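Long-range contacts in glucosamine kinase (Streptacidiphilus jiangxiensis, PDB 6HWJ), which catalyses the ATP- and magnesium-dependent phosphorylation of D-glucosamine to D-glucosamine 6-phosphate and, to a lesser extent, acts on glucose: residues M253-L257 with I279-Y283; F301-I306 with G341-L346; L377-R381 with L392-L398; R402-E406 with S427-P433. One frame throughout, in Å; residues are numbered along the deposited sequence. Where two conformers were deposited one is given.

Interaction 1: M253-L257 with I279-Y283; sequences MREEL and IADVY
Two alpha-helical turns run almost exactly antiparallel here, their short axes 170° apart in direction and 10.5 Å apart at closest approach. The register sets the CA of Met253 7.4 Å from the CA of Tyr283, and the CA of Arg254 6.6 Å from that of Ala280. Tyr283 (chi1 -67°, m) sends its ring across the gap. Met253 adopts an m, t, p conformation: its CB lies over one face of that ring, 3.9 Å from the centroid in a CH-pi contact, its SD, 4.9 Å from the centroid, makes an oblique Met-aromatic contact, and its CE comes 3.5 Å from Tyr283 CE1. Arg254 CG meets the ring edge, 4.1 Å from Tyr283 CD2. Leu257 (t, p) has its CD2 near three neighbours, 3.9 Å from Ile279 CG2, 4.3 Å from Ala280 CB and 4.1 Å from Tyr283 CE2. No direct hydrogen bond crosses; instead water 1 joins Met253 O and Tyr283 OH, 2.6 Å from each, and water 2 accepts a weak bond from Arg254 NE (2.9 Å) while donating to Ala280 O (2.8 Å). Met253 and Tyr283 also touch Ala404. Helices 243-263 and 266-284, joined by a tight turn, thus form an antiparallel helical hairpin.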
loop_
_atom_site.group_PDB
_atom_site.type_symbol
_atom_site.label_atom_id
_atom_site.label_comp_id
_atom_site.label_asym_id
_atom_site.label_seq_id
_atom_site.Cartn_x
_atom_site.Cartn_y
_atom_site.Cartn_z
ATOM N N MET A 253 -19.892 -4.173 -4.742
ATOM C CA MET A 253 -19.456 -5.525 -5.081
ATOM C C MET A 253 -20.327 -6.134 -6.166
ATOM O O MET A 253 -19.815 -6.811 -7.066
ATOM C CB MET A 253 -19.450 -6.382 -3.816
ATOM C CG MET A 253 -18.419 -5.904 -2.790
ATOM S SD MET A 253 -18.766 -6.344 -1.076
ATOM C CE MET A 253 -18.255 -8.063 -1.060
ATOM N N ARG A 254 -21.641 -5.854 -6.142
ATOM C CA ARG A 254 -22.514 -6.356 -7.198
ATOM C C ARG A 254 -22.219 -5.678 -8.533
ATOM O O ARG A 254 -22.241 -6.333 -9.585
ATOM C CB ARG A 254 -23.980 -6.173 -6.809
ATOM C CG ARG A 254 -24.569 -7.367 -6.063
ATOM C CD ARG A 254 -26.059 -7.157 -5.675
ATOM N NE ARG A 254 -26.182 -6.526 -4.359
ATOM C CZ ARG A 254 -26.551 -5.266 -4.155
ATOM N NH1 ARG A 254 -26.871 -4.474 -5.175
ATOM N NH2 ARG A 254 -26.619 -4.800 -2.919
ATOM N N GLU A 255 -21.925 -4.376 -8.517
ATOM C CA GLU A 255 -21.569 -3.695 -9.758
ATOM C C GLU A 255 -20.298 -4.284 -10.367
ATOM O O GLU A 255 -20.228 -4.510 -11.577
ATOM C CB GLU A 255 -21.397 -2.198 -9.507
ATOM C CG GLU A 255 -22.718 -1.480 -9.242
ATOM C CD GLU A 255 -22.552 0.015 -9.076
ATOM O OE1 GLU A 255 -21.397 0.492 -9.115
ATOM O OE2 GLU A 255 -23.580 0.713 -8.909
ATOM N N GLU A 256 -19.274 -4.531 -9.542
ATOM C CA GLU A 256 -18.059 -5.145 -10.058
ATOM C C GLU A 256 -18.338 -6.541 -10.598
ATOM O O GLU A 256 -17.815 -6.932 -11.655
ATOM C CB GLU A 256 -16.993 -5.186 -8.965
ATOM C CG GLU A 256 -16.534 -3.814 -8.501
ATOM C CD GLU A 256 -15.622 -3.883 -7.288
ATOM O OE1 GLU A 256 -15.598 -4.939 -6.620
ATOM O OE2 GLU A 256 -14.928 -2.882 -6.998
ATOM N N LEU A 257 -19.157 -7.312 -9.887
ATOM C CA LEU A 257 -19.558 -8.624 -10.381
ATOM C C LEU A 257 -20.248 -8.506 -11.738
ATOM O O LEU A 257 -19.928 -9.241 -12.681
ATOM C CB LEU A 257 -20.475 -9.297 -9.348
ATOM C CG LEU A 257 -21.055 -10.653 -9.728
ATOM C CD1 LEU A 257 -19.962 -11.663 -10.032
ATOM C CD2 LEU A 257 -21.956 -11.157 -8.615
ATOM N N ILE A 279 -22.613 -15.999 -5.921
ATOM C CA ILE A 279 -21.799 -14.912 -5.384
ATOM C C ILE A 279 -22.702 -13.793 -4.886
ATOM O O ILE A 279 -22.546 -13.292 -3.769
ATOM C CB ILE A 279 -20.797 -14.406 -6.439
ATOM C CG1 ILE A 279 -19.820 -15.524 -6.808
ATOM C CG2 ILE A 279 -20.074 -13.190 -5.923
ATOM C CD1 ILE A 279 -18.958 -15.215 -8.017
ATOM N N ALA A 280 -23.658 -13.382 -5.718
ATOM C CA ALA A 280 -24.612 -12.355 -5.313
ATOM C C ALA A 280 -25.379 -12.768 -4.062
ATOM O O ALA A 280 -25.643 -11.934 -3.183
ATOM C CB ALA A 280 -25.583 -12.068 -6.462
ATOM N N ASP A 281 -25.753 -14.045 -3.961
ATOM C CA ASP A 281 -26.416 -14.519 -2.749
ATOM C C ASP A 281 -25.565 -14.232 -1.515
ATOM O O ASP A 281 -26.083 -13.794 -0.481
ATOM C CB ASP A 281 -26.703 -16.015 -2.847
ATOM C CG ASP A 281 -27.997 -16.322 -3.577
ATOM O OD1 ASP A 281 -28.753 -15.374 -3.900
ATOM O OD2 ASP A 281 -28.256 -17.522 -3.826
ATOM N N VAL A 282 -24.254 -14.465 -1.610
ATOM C CA VAL A 282 -23.381 -14.239 -0.466
ATOM C C VAL A 282 -23.251 -12.751 -0.174
ATOM O O VAL A 282 -23.219 -12.337 0.992
ATOM C CB VAL A 282 -22.006 -14.882 -0.705
ATOM C CG1 VAL A 282 -21.003 -14.363 0.295
ATOM C CG2 VAL A 282 -22.110 -16.391 -0.611
ATOM N N TYR A 283 -23.165 -11.922 -1.221
ATOM C CA TYR A 283 -23.093 -10.482 -0.988
ATOM C C TYR A 283 -24.325 -9.985 -0.240
ATOM O O TYR A 283 -24.244 -9.001 0.507
ATOM C CB TYR A 283 -22.947 -9.725 -2.308
ATOM C CG TYR A 283 -21.649 -9.956 -3.034
ATOM C CD1 TYR A 283 -20.558 -10.503 -2.390
ATOM C CD2 TYR A 283 -21.516 -9.608 -4.379
ATOM C CE1 TYR A 283 -19.352 -10.714 -3.059
ATOM C CE2 TYR A 283 -20.318 -9.805 -5.056
ATOM C CZ TYR A 283 -19.244 -10.367 -4.387
ATOM O OH TYR A 283 -18.040 -10.556 -5.050
HETATM O O HOH W 1 -17.900 -8.562 -6.709
HETATM O O HOH W 2 -26.455 -9.221 -3.470
#

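Interaction 2: F301-I306 with G341-L346; sequences FHVGQI and GMTASL. With MG (magnesium ion), chain C.
Met342 lays its terminal methyl over one face of the Phe301 ring, with CE 3.5 Å from the ring centroid in a CH-pi contact and SD 5.1 Å away in an oblique Met-aromatic one. The setting is the magnesium-binding loop of the kinase: 301-306 takes a 3-10 turn at 303-305, leads into strand 306-309, of which Ile306 is the first residue, and packs on helix 335-356. The t, p, p rotamer of Met342 also brings its CE within 3.8 Å of Ile306 CG1, while Met342 SD touches Val303 CG1 at 3.6 Å. Leu346 CD2 lies 3.8 Å from Val303 CG1. In the backbone register, CA of Phe301 faces CA of Gly341 at 5.4 Å and CA of His302 faces CA of Met342 at 4.5 Å; a side chain at Gly341 would collide with Phe301 O. Ser345 (chi1 -169°, t) accepts a nearly straight hydrogen bond from the loop, Val303 N to Ser345 OG 2.9 Å. Beyond it, Gln305 reaches the magnesium ion it shares with Asp317, its OE1 2.1 Å from MG.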
loop_
_atom_site.group_PDB
_atom_site.type_symbol
_atom_site.label_atom_id
_atom_site.label_comp_id
_atom_site.label_asym_id
_atom_site.label_seq_id
_atom_site.Cartn_x
_atom_site.Cartn_y
_atom_site.Cartn_z
ATOM N N PHE A 301 -3.278 -5.148 0.547
ATOM C CA PHE A 301 -2.424 -6.118 1.229
ATOM C C PHE A 301 -2.367 -7.395 0.415
ATOM O O PHE A 301 -3.407 -8.008 0.140
ATOM C CB PHE A 301 -2.977 -6.362 2.638
ATOM C CG PHE A 301 -2.004 -7.000 3.586
ATOM C CD1 PHE A 301 -0.773 -6.424 3.845
ATOM C CD2 PHE A 301 -2.345 -8.153 4.254
ATOM C CE1 PHE A 301 0.102 -7.010 4.725
ATOM C CE2 PHE A 301 -1.457 -8.744 5.138
ATOM C CZ PHE A 301 -0.234 -8.158 5.375
ATOM N N HIS A 302 -1.155 -7.798 0.038
ATOM C CA HIS A 302 -0.930 -9.014 -0.740
ATOM C C HIS A 302 0.559 -9.315 -0.676
ATOM O O HIS A 302 1.349 -8.521 -0.146
ATOM C CB HIS A 302 -1.428 -8.854 -2.182
ATOM C CG HIS A 302 -0.801 -7.716 -2.920
ATOM N ND1 HIS A 302 0.447 -7.796 -3.482
ATOM C CD2 HIS A 302 -1.260 -6.469 -3.202
ATOM C CE1 HIS A 302 0.739 -6.648 -4.078
ATOM N NE2 HIS A 302 -0.282 -5.823 -3.917
ATOM N N VAL A 303 0.948 -10.470 -1.227
ATOM C CA VAL A 303 2.326 -10.931 -1.025
ATOM C C VAL A 303 3.318 -9.989 -1.671
ATOM O O VAL A 303 4.485 -9.953 -1.285
ATOM C CB VAL A 303 2.541 -12.369 -1.561
ATOM C CG1 VAL A 303 1.597 -13.330 -0.898
ATOM C CG2 VAL A 303 2.418 -12.398 -3.087
ATOM N N GLY A 304 2.900 -9.247 -2.699
ATOM C CA GLY A 304 3.789 -8.273 -3.320
ATOM C C GLY A 304 4.162 -7.115 -2.425
ATOM O O GLY A 304 5.069 -6.361 -2.783
ATOM N N GLN A 305 3.467 -6.935 -1.300
ATOM C CA GLN A 305 3.762 -5.864 -0.361
ATOM C C GLN A 305 4.654 -6.349 0.777
ATOM O O GLN A 305 4.887 -5.602 1.729
ATOM C CB GLN A 305 2.480 -5.286 0.231
ATOM C CG GLN A 305 1.373 -4.964 -0.776
ATOM C CD GLN A 305 1.705 -3.786 -1.661
ATOM O OE1 GLN A 305 2.874 -3.538 -1.993
ATOM N NE2 GLN A 305 0.667 -3.028 -2.048
ATOM N N ILE A 306 5.118 -7.596 0.720
ATOM C CA ILE A 306 5.942 -8.171 1.787
ATOM C C ILE A 306 7.334 -8.432 1.236
ATOM O O ILE A 306 7.511 -9.270 0.338
ATOM C CB ILE A 306 5.336 -9.465 2.359
ATOM C CG1 ILE A 306 3.866 -9.262 2.758
ATOM C CG2 ILE A 306 6.173 -9.928 3.561
ATOM C CD1 ILE A 306 3.642 -8.334 3.943
ATOM N N GLY A 341 -7.225 -10.256 1.410
ATOM C CA GLY A 341 -6.215 -9.853 0.427
ATOM C C GLY A 341 -5.004 -10.777 0.449
ATOM O O GLY A 341 -4.526 -11.220 -0.595
ATOM N N MET A 342 -4.522 -11.119 1.639
ATOM C CA MET A 342 -3.338 -11.969 1.736
ATOM C C MET A 342 -3.666 -13.427 1.440
ATOM O O MET A 342 -2.912 -14.089 0.724
ATOM C CB MET A 342 -2.683 -11.829 3.114
ATOM C CG MET A 342 -1.329 -12.504 3.221
ATOM S SD MET A 342 -0.142 -11.918 1.981
ATOM C CE MET A 342 0.205 -10.267 2.582
ATOM N N THR A 343 -4.796 -13.943 1.938
ATOM C CA THR A 343 -5.118 -15.344 1.669
ATOM C C THR A 343 -5.430 -15.548 0.189
ATOM O O THR A 343 -5.052 -16.571 -0.388
ATOM C CB THR A 343 -6.295 -15.837 2.522
ATOM O OG1 THR A 343 -7.452 -15.032 2.269
ATOM C CG2 THR A 343 -5.952 -15.786 4.003
ATOM N N ALA A 344 -6.147 -14.603 -0.433
ATOM C CA ALA A 344 -6.323 -14.653 -1.880
ATOM C C ALA A 344 -4.963 -14.644 -2.590
ATOM O O ALA A 344 -4.718 -15.436 -3.508
ATOM C CB ALA A 344 -7.163 -13.468 -2.353
ATOM N N SER A 345 -4.074 -13.731 -2.183
ATOM C CA SER A 345 -2.754 -13.636 -2.796
ATOM C C SER A 345 -1.984 -14.959 -2.689
ATOM O O SER A 345 -1.341 -15.389 -3.652
ATOM C CB SER A 345 -1.966 -12.505 -2.134
ATOM O OG SER A 345 -0.791 -12.208 -2.852
ATOM N N LEU A 346 -2.059 -15.622 -1.538
ATOM C CA LEU A 346 -1.381 -16.907 -1.367
ATOM C C LEU A 346 -1.959 -17.958 -2.301
ATOM O O LEU A 346 -1.217 -18.738 -2.914
ATOM C CB LEU A 346 -1.489 -17.375 0.080
ATOM C CG LEU A 346 -0.681 -16.530 1.082
ATOM C CD1 LEU A 346 -1.005 -16.903 2.501
ATOM C CD2 LEU A 346 0.807 -16.666 0.823
HETATM MG MG MG C . 3.429 -2.328 -3.595
HETATM O O HOH W 3 4.315 -4.175 -4.426
HETATM O O HOH W 4 5.286 -2.195 -2.756
HETATM O O HOH W 5 4.573 -1.396 -5.186
#

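Interaction 3: L377-R381 with L392-L398; sequences LDAYR and LFDDRLL
A helical turn, 377-381, faces the run 392-397, which takes a 3-10 turn at 395-397, and Leu398, the first residue of helix 398-416. Their backbones stay well apart, with the CA atoms of Arg381 and Phe393 8.3 Å from each other, so side chains fill the gap. The apolar contacts include those of Leu377 (m, t), which reaches Phe393 CZ with CD2 at 4.4 Å and Leu398 CD1 with its own CD1 at 4.3 Å. Among the aromatics, Tyr380 and Phe393, both with chi1 179° (t), form a T-shaped pair: the Tyr380 edge meets the Phe393 face, centroids 5.1 Å apart and planes at 88°. Tyr380 OH hydrogen-bonds to His230. The polar part is a salt bridge, Arg381 NH2 to Asp395 OD2 at 2.9 Å, with water 6 accepting from Arg381 NE (2.7 Å) and making a weak bond to Asp395 OD2 (3.3 Å). Within the second segment, Arg396 N donates to Asp394 OD1 (3.2 Å), closing an Asx turn. Far from the annotated sites, the connection between helices 362-386 and 398-416 folds back on the first of them.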
loop_
_atom_site.group_PDB
_atom_site.type_symbol
_atom_site.label_atom_id
_atom_site.label_comp_id
_atom_site.label_asym_id
_atom_site.label_seq_id
_atom_site.Cartn_x
_atom_site.Cartn_y
_atom_site.Cartn_z
ATOM N N LEU A 377 -4.580 -18.246 8.675
ATOM C CA LEU A 377 -5.673 -17.896 9.577
ATOM C C LEU A 377 -5.416 -18.362 11.009
ATOM O O LEU A 377 -5.705 -17.633 11.966
ATOM C CB LEU A 377 -6.978 -18.498 9.056
ATOM C CG LEU A 377 -7.564 -17.851 7.810
ATOM C CD1 LEU A 377 -8.765 -18.637 7.316
ATOM C CD2 LEU A 377 -7.950 -16.396 8.078
ATOM N N ASP A 378 -4.906 -19.589 11.183
ATOM C CA ASP A 378 -4.619 -20.079 12.530
ATOM C C ASP A 378 -3.586 -19.200 13.227
ATOM O O ASP A 378 -3.769 -18.797 14.385
ATOM C CB ASP A 378 -4.144 -21.532 12.470
ATOM C CG ASP A 378 -5.258 -22.491 12.100
ATOM O OD1 ASP A 378 -6.424 -22.050 11.981
ATOM O OD2 ASP A 378 -4.969 -23.691 11.924
ATOM N N ALA A 379 -2.489 -18.883 12.531
ATOM C CA ALA A 379 -1.479 -18.001 13.106
ATOM C C ALA A 379 -2.051 -16.621 13.386
ATOM O O ALA A 379 -1.788 -16.029 14.438
ATOM C CB ALA A 379 -0.279 -17.915 12.163
ATOM N N TYR A 380 -2.843 -16.090 12.451
ATOM C CA TYR A 380 -3.455 -14.780 12.642
ATOM C C TYR A 380 -4.358 -14.763 13.870
ATOM O O TYR A 380 -4.253 -13.866 14.719
ATOM C CB TYR A 380 -4.217 -14.393 11.373
ATOM C CG TYR A 380 -4.930 -13.051 11.434
ATOM C CD1 TYR A 380 -4.234 -11.861 11.281
ATOM C CD2 TYR A 380 -6.314 -12.996 11.620
ATOM C CE1 TYR A 380 -4.898 -10.626 11.327
ATOM C CE2 TYR A 380 -6.989 -11.785 11.670
ATOM C CZ TYR A 380 -6.289 -10.604 11.521
ATOM O OH TYR A 380 -6.968 -9.423 11.585
ATOM N N ARG A 381 -5.247 -15.746 13.987
ATOM C CA ARG A 381 -6.144 -15.822 15.144
ATOM C C ARG A 381 -5.372 -16.027 16.438
ATOM O O ARG A 381 -5.646 -15.366 17.450
ATOM C CB ARG A 381 -7.157 -16.960 14.971
ATOM C CG ARG A 381 -8.302 -16.662 14.006
ATOM C CD ARG A 381 -9.439 -17.659 14.194
ATOM N NE ARG A 381 -10.589 -17.368 13.348
ATOM C CZ ARG A 381 -10.833 -17.962 12.181
ATOM N NH1 ARG A 381 -10.003 -18.886 11.707
ATOM N NH2 ARG A 381 -11.906 -17.629 11.487
ATOM N N LEU A 392 -11.116 -7.435 16.688
ATOM C CA LEU A 392 -11.029 -6.648 15.470
ATOM C C LEU A 392 -11.287 -7.481 14.228
ATOM O O LEU A 392 -11.556 -6.915 13.160
ATOM C CB LEU A 392 -9.656 -5.966 15.388
ATOM C CG LEU A 392 -8.410 -6.818 15.316
ATOM C CD1 LEU A 392 -8.104 -7.239 13.887
ATOM C CD2 LEU A 392 -7.237 -6.048 15.925
ATOM N N PHE A 393 -11.252 -8.804 14.348
ATOM C CA PHE A 393 -11.433 -9.713 13.217
ATOM C C PHE A 393 -12.850 -10.282 13.256
ATOM O O PHE A 393 -13.194 -11.033 14.168
ATOM C CB PHE A 393 -10.375 -10.820 13.258
ATOM C CG PHE A 393 -10.496 -11.820 12.129
ATOM C CD1 PHE A 393 -10.636 -11.393 10.818
ATOM C CD2 PHE A 393 -10.466 -13.179 12.386
ATOM C CE1 PHE A 393 -10.757 -12.295 9.794
ATOM C CE2 PHE A 393 -10.578 -14.091 11.347
ATOM C CZ PHE A 393 -10.724 -13.648 10.054
ATOM N N ASP A 394 -13.675 -9.901 12.276
ATOM C CA ASP A 394 -15.035 -10.443 12.107
ATOM C C ASP A 394 -14.994 -11.406 10.922
ATOM O O ASP A 394 -15.031 -10.979 9.760
ATOM C CB ASP A 394 -16.034 -9.316 11.886
ATOM C CG ASP A 394 -17.486 -9.802 11.863
ATOM O OD1 ASP A 394 -17.721 -11.029 11.797
ATOM O OD2 ASP A 394 -18.389 -8.941 11.879
ATOM N N ASP A 395 -14.911 -12.710 11.215
ATOM C CA ASP A 395 -14.706 -13.695 10.160
ATOM C C ASP A 395 -15.983 -14.014 9.390
ATOM O O ASP A 395 -15.928 -14.762 8.405
ATOM C CB ASP A 395 -14.093 -14.982 10.723
ATOM C CG ASP A 395 -14.901 -15.576 11.854
ATOM O OD1 ASP A 395 -16.058 -15.154 12.059
ATOM O OD2 ASP A 395 -14.354 -16.455 12.545
ATOM N N ARG A 396 -17.121 -13.454 9.784
ATOM C CA ARG A 396 -18.288 -13.508 8.909
ATOM C C ARG A 396 -18.011 -12.845 7.570
ATOM O O ARG A 396 -18.660 -13.174 6.579
ATOM C CB ARG A 396 -19.489 -12.843 9.582
ATOM C CG ARG A 396 -19.911 -13.516 10.892
ATOM C CD ARG A 396 -20.991 -12.708 11.585
ATOM N NE ARG A 396 -20.557 -11.339 11.858
ATOM C CZ ARG A 396 -21.359 -10.372 12.285
ATOM N NH1 ARG A 396 -22.648 -10.620 12.495
ATOM N NH2 ARG A 396 -20.872 -9.160 12.502
ATOM N N LEU A 397 -17.046 -11.928 7.517
ATOM C CA LEU A 397 -16.719 -11.218 6.290
ATOM C C LEU A 397 -15.826 -12.011 5.360
ATOM O O LEU A 397 -15.613 -11.580 4.225
ATOM C CB LEU A 397 -16.041 -9.896 6.623
ATOM C CG LEU A 397 -16.920 -8.821 7.249
ATOM C CD1 LEU A 397 -16.080 -7.748 7.899
ATOM C CD2 LEU A 397 -17.813 -8.222 6.180
ATOM N N LEU A 398 -15.283 -13.154 5.807
ATOM C CA LEU A 398 -14.291 -13.850 4.996
ATOM C C LEU A 398 -14.846 -14.210 3.622
ATOM O O LEU A 398 -14.248 -13.886 2.596
ATOM C CB LEU A 398 -13.807 -15.109 5.717
ATOM C CG LEU A 398 -12.772 -14.907 6.819
ATOM C CD1 LEU A 398 -12.306 -16.248 7.370
ATOM C CD2 LEU A 398 -11.601 -14.102 6.278
HETATM O O HOH W 6 -12.005 -15.390 14.614
#

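Interaction 4: R402-E406 with S427-P433; sequences RYAQE and SLTDLLP
This is a mostly buried helix-helix contact near the C-terminal end of the chain, where helix 422-431 and the two residues after it pack back against helix 398-416. The short segments 402-406 and 427-431 run roughly antiparallel, with a signed crossing angle of -157° and axes 10.9 Å apart; the CA of Glu406 lies 7.2 Å from that of Leu428. Leu428 sets CD2 4.0 Å from Tyr403 CD1 and its CG 3.9 Å from Glu406 CB. Leu431 (m, t) points toward the partner helix, its CD1 4.0 Å from Glu406 CG and 3.7 Å from Arg402 NE, over one face of the guanidinium. The two helices form an antiparallel helical hairpin, and Glu406 belongs to the inferred substrate specificity determinant motif, close to the glucosamine-binding Glu409. Along the first helix, Arg402 (chi1 175°, t) turns back to Glu406 (m, m) in an i to i+4 salt bridge, Arg402 NE to Glu406 OE2 2.8 Å. Arg402 also makes a salt bridge to Asp347 and a hydrogen bond to Gln373; Glu406 OE1 hydrogen-bonds to His348. The hydroxyl of Tyr403 (chi1 -74°, m) comes close to the helix end, where Leu432 leaves helical geometry: Tyr403 OH is 3.5 Å from Leu432 CD2 and 4.0 Å from Pro433 CD. Water 7 bridges that end, 2.8 Å from Tyr403 OH and donating to Leu431 O at 2.7 Å.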
loop_
_atom_site.group_PDB
_atom_site.type_symbol
_atom_site.label_atom_id
_atom_site.label_comp_id
_atom_site.label_asym_id
_atom_site.label_seq_id
_atom_site.Cartn_x
_atom_site.Cartn_y
_atom_site.Cartn_z
ATOM N N ARG A 402 -13.697 -12.315 0.223
ATOM C CA ARG A 402 -12.829 -13.132 -0.619
ATOM C C ARG A 402 -13.392 -13.242 -2.030
ATOM O O ARG A 402 -12.666 -13.063 -3.015
ATOM C CB ARG A 402 -12.624 -14.511 0.005
ATOM C CG ARG A 402 -11.838 -15.468 -0.868
ATOM C CD ARG A 402 -10.403 -14.962 -1.147
ATOM N NE ARG A 402 -9.709 -15.861 -2.063
ATOM C CZ ARG A 402 -9.078 -16.974 -1.682
ATOM N NH1 ARG A 402 -8.504 -17.748 -2.589
ATOM N NH2 ARG A 402 -9.010 -17.299 -0.401
ATOM N N TYR A 403 -14.698 -13.514 -2.150
ATOM C CA TYR A 403 -15.301 -13.568 -3.467
ATOM C C TYR A 403 -15.028 -12.272 -4.219
ATOM O O TYR A 403 -14.667 -12.294 -5.396
ATOM C CB TYR A 403 -16.810 -13.831 -3.354
ATOM C CG TYR A 403 -17.195 -15.254 -2.970
ATOM C CD1 TYR A 403 -16.237 -16.250 -2.819
ATOM C CD2 TYR A 403 -18.529 -15.603 -2.779
ATOM C CE1 TYR A 403 -16.602 -17.554 -2.476
ATOM C CE2 TYR A 403 -18.896 -16.893 -2.450
ATOM C CZ TYR A 403 -17.923 -17.864 -2.293
ATOM O OH TYR A 403 -18.293 -19.156 -1.951
ATOM N N ALA A 404 -15.193 -11.126 -3.548
ATOM C CA ALA A 404 -14.982 -9.840 -4.204
ATOM C C ALA A 404 -13.529 -9.680 -4.654
ATOM O O ALA A 404 -13.258 -9.047 -5.683
ATOM C CB ALA A 404 -15.368 -8.708 -3.259
ATOM N N GLN A 405 -12.589 -10.233 -3.893
ATOM C CA GLN A 405 -11.189 -10.193 -4.300
ATOM C C GLN A 405 -11.000 -10.930 -5.617
ATOM O O GLN A 405 -10.337 -10.430 -6.533
ATOM C CB GLN A 405 -10.296 -10.801 -3.223
ATOM C CG GLN A 405 -10.144 -9.988 -1.963
ATOM C CD GLN A 405 -9.175 -8.822 -2.121
ATOM O OE1 GLN A 405 -8.477 -8.703 -3.137
ATOM N NE2 GLN A 405 -9.130 -7.958 -1.113
ATOM N N GLU A 406 -11.585 -12.130 -5.728
ATOM C CA GLU A 406 -11.437 -12.911 -6.958
ATOM C C GLU A 406 -12.088 -12.202 -8.140
ATOM O O GLU A 406 -11.550 -12.215 -9.258
ATOM C CB GLU A 406 -12.028 -14.313 -6.761
ATOM C CG GLU A 406 -11.422 -15.086 -5.592
ATOM C CD GLU A 406 -9.918 -15.343 -5.768
ATOM O OE1 GLU A 406 -9.430 -15.247 -6.902
ATOM O OE2 GLU A 406 -9.226 -15.639 -4.772
ATOM N N SER A 427 -9.165 -20.396 -8.606
ATOM C CA SER A 427 -9.381 -20.078 -7.199
ATOM C C SER A 427 -10.833 -20.318 -6.802
ATOM O O SER A 427 -11.117 -21.011 -5.817
ATOM C CB SER A 427 -9.002 -18.620 -6.923
ATOM O OG SER A 427 -7.691 -18.349 -7.326
ATOM N N LEU A 428 -11.778 -19.754 -7.575
ATOM C CA LEU A 428 -13.192 -19.900 -7.251
ATOM C C LEU A 428 -13.662 -21.333 -7.429
ATOM O O LEU A 428 -14.568 -21.775 -6.716
ATOM C CB LEU A 428 -14.056 -18.976 -8.108
ATOM C CG LEU A 428 -13.998 -17.495 -7.747
ATOM C CD1 LEU A 428 -14.655 -16.658 -8.833
ATOM C CD2 LEU A 428 -14.666 -17.237 -6.403
ATOM N N THR A 429 -13.077 -22.060 -8.382
ATOM C CA THR A 429 -13.395 -23.472 -8.542
ATOM C C THR A 429 -13.155 -24.234 -7.246
ATOM O O THR A 429 -13.972 -25.072 -6.862
ATOM C CB THR A 429 -12.581 -24.080 -9.689
ATOM O OG1 THR A 429 -12.988 -23.492 -10.935
ATOM C CG2 THR A 429 -12.805 -25.595 -9.754
ATOM N N ASP A 430 -12.059 -23.939 -6.547
ATOM C CA ASP A 430 -11.776 -24.595 -5.276
ATOM C C ASP A 430 -12.503 -23.949 -4.097
ATOM O O ASP A 430 -12.752 -24.633 -3.102
ATOM C CB ASP A 430 -10.257 -24.600 -5.007
ATOM C CG ASP A 430 -9.513 -25.619 -5.859
ATOM O OD1 ASP A 430 -10.170 -26.433 -6.557
ATOM O OD2 ASP A 430 -8.259 -25.631 -5.824
ATOM N N LEU A 431 -12.872 -22.667 -4.191
ATOM C CA LEU A 431 -13.543 -21.990 -3.080
ATOM C C LEU A 431 -15.021 -22.354 -2.990
ATOM O O LEU A 431 -15.553 -22.589 -1.896
ATOM C CB LEU A 431 -13.417 -20.477 -3.229
ATOM C CG LEU A 431 -12.088 -19.808 -2.904
ATOM C CD1 LEU A 431 -12.106 -18.381 -3.423
ATOM C CD2 LEU A 431 -11.823 -19.848 -1.417
ATOM N N LEU A 432 -15.713 -22.364 -4.123
ATOM C CA LEU A 432 -17.159 -22.496 -4.112
ATOM C C LEU A 432 -17.555 -23.861 -3.564
ATOM O O LEU A 432 -16.851 -24.851 -3.778
ATOM C CB LEU A 432 -17.714 -22.318 -5.516
ATOM C CG LEU A 432 -17.641 -20.888 -6.060
ATOM C CD1 LEU A 432 -17.888 -20.881 -7.563
ATOM C CD2 LEU A 432 -18.652 -20.000 -5.349
ATOM N N PRO A 433 -18.678 -23.941 -2.851
ATOM C CA PRO A 433 -19.120 -25.238 -2.321
ATOM C C PRO A 433 -19.378 -26.222 -3.453
ATOM O O PRO A 433 -20.212 -25.985 -4.332
ATOM C CB PRO A 433 -20.409 -24.889 -1.561
ATOM C CG PRO A 433 -20.894 -23.628 -2.195
ATOM C CD PRO A 433 -19.643 -22.865 -2.555
HETATM O O HOH W 7 -16.575 -20.590 -0.347
#

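How the interactions relate
Along the chain the four contacts come in series, each closing before the next opens, and all involve the helices of the C-terminal half. Helix 398-416 carries one side of interaction 4 and touches the segments of interactions 1 and 2: its Tyr403 and Ala404 meet Val282, Tyr283 and Met253 of interaction 1, centres 12 Å apart, while Arg402, Gln405 and Glu406 meet helix 335-356 of interaction 2, centres 15 Å apart. Interaction 3 adjoins interaction 4 in sequence, its linking segment running into that helix; their centres are 17 Å apart. Interactions 1 and 2, 22 Å apart, do not touch. Helix 398-416 therefore lies between the hairpin of helices 243-263 and 266-284 and the helix that backs the magnesium-binding loop.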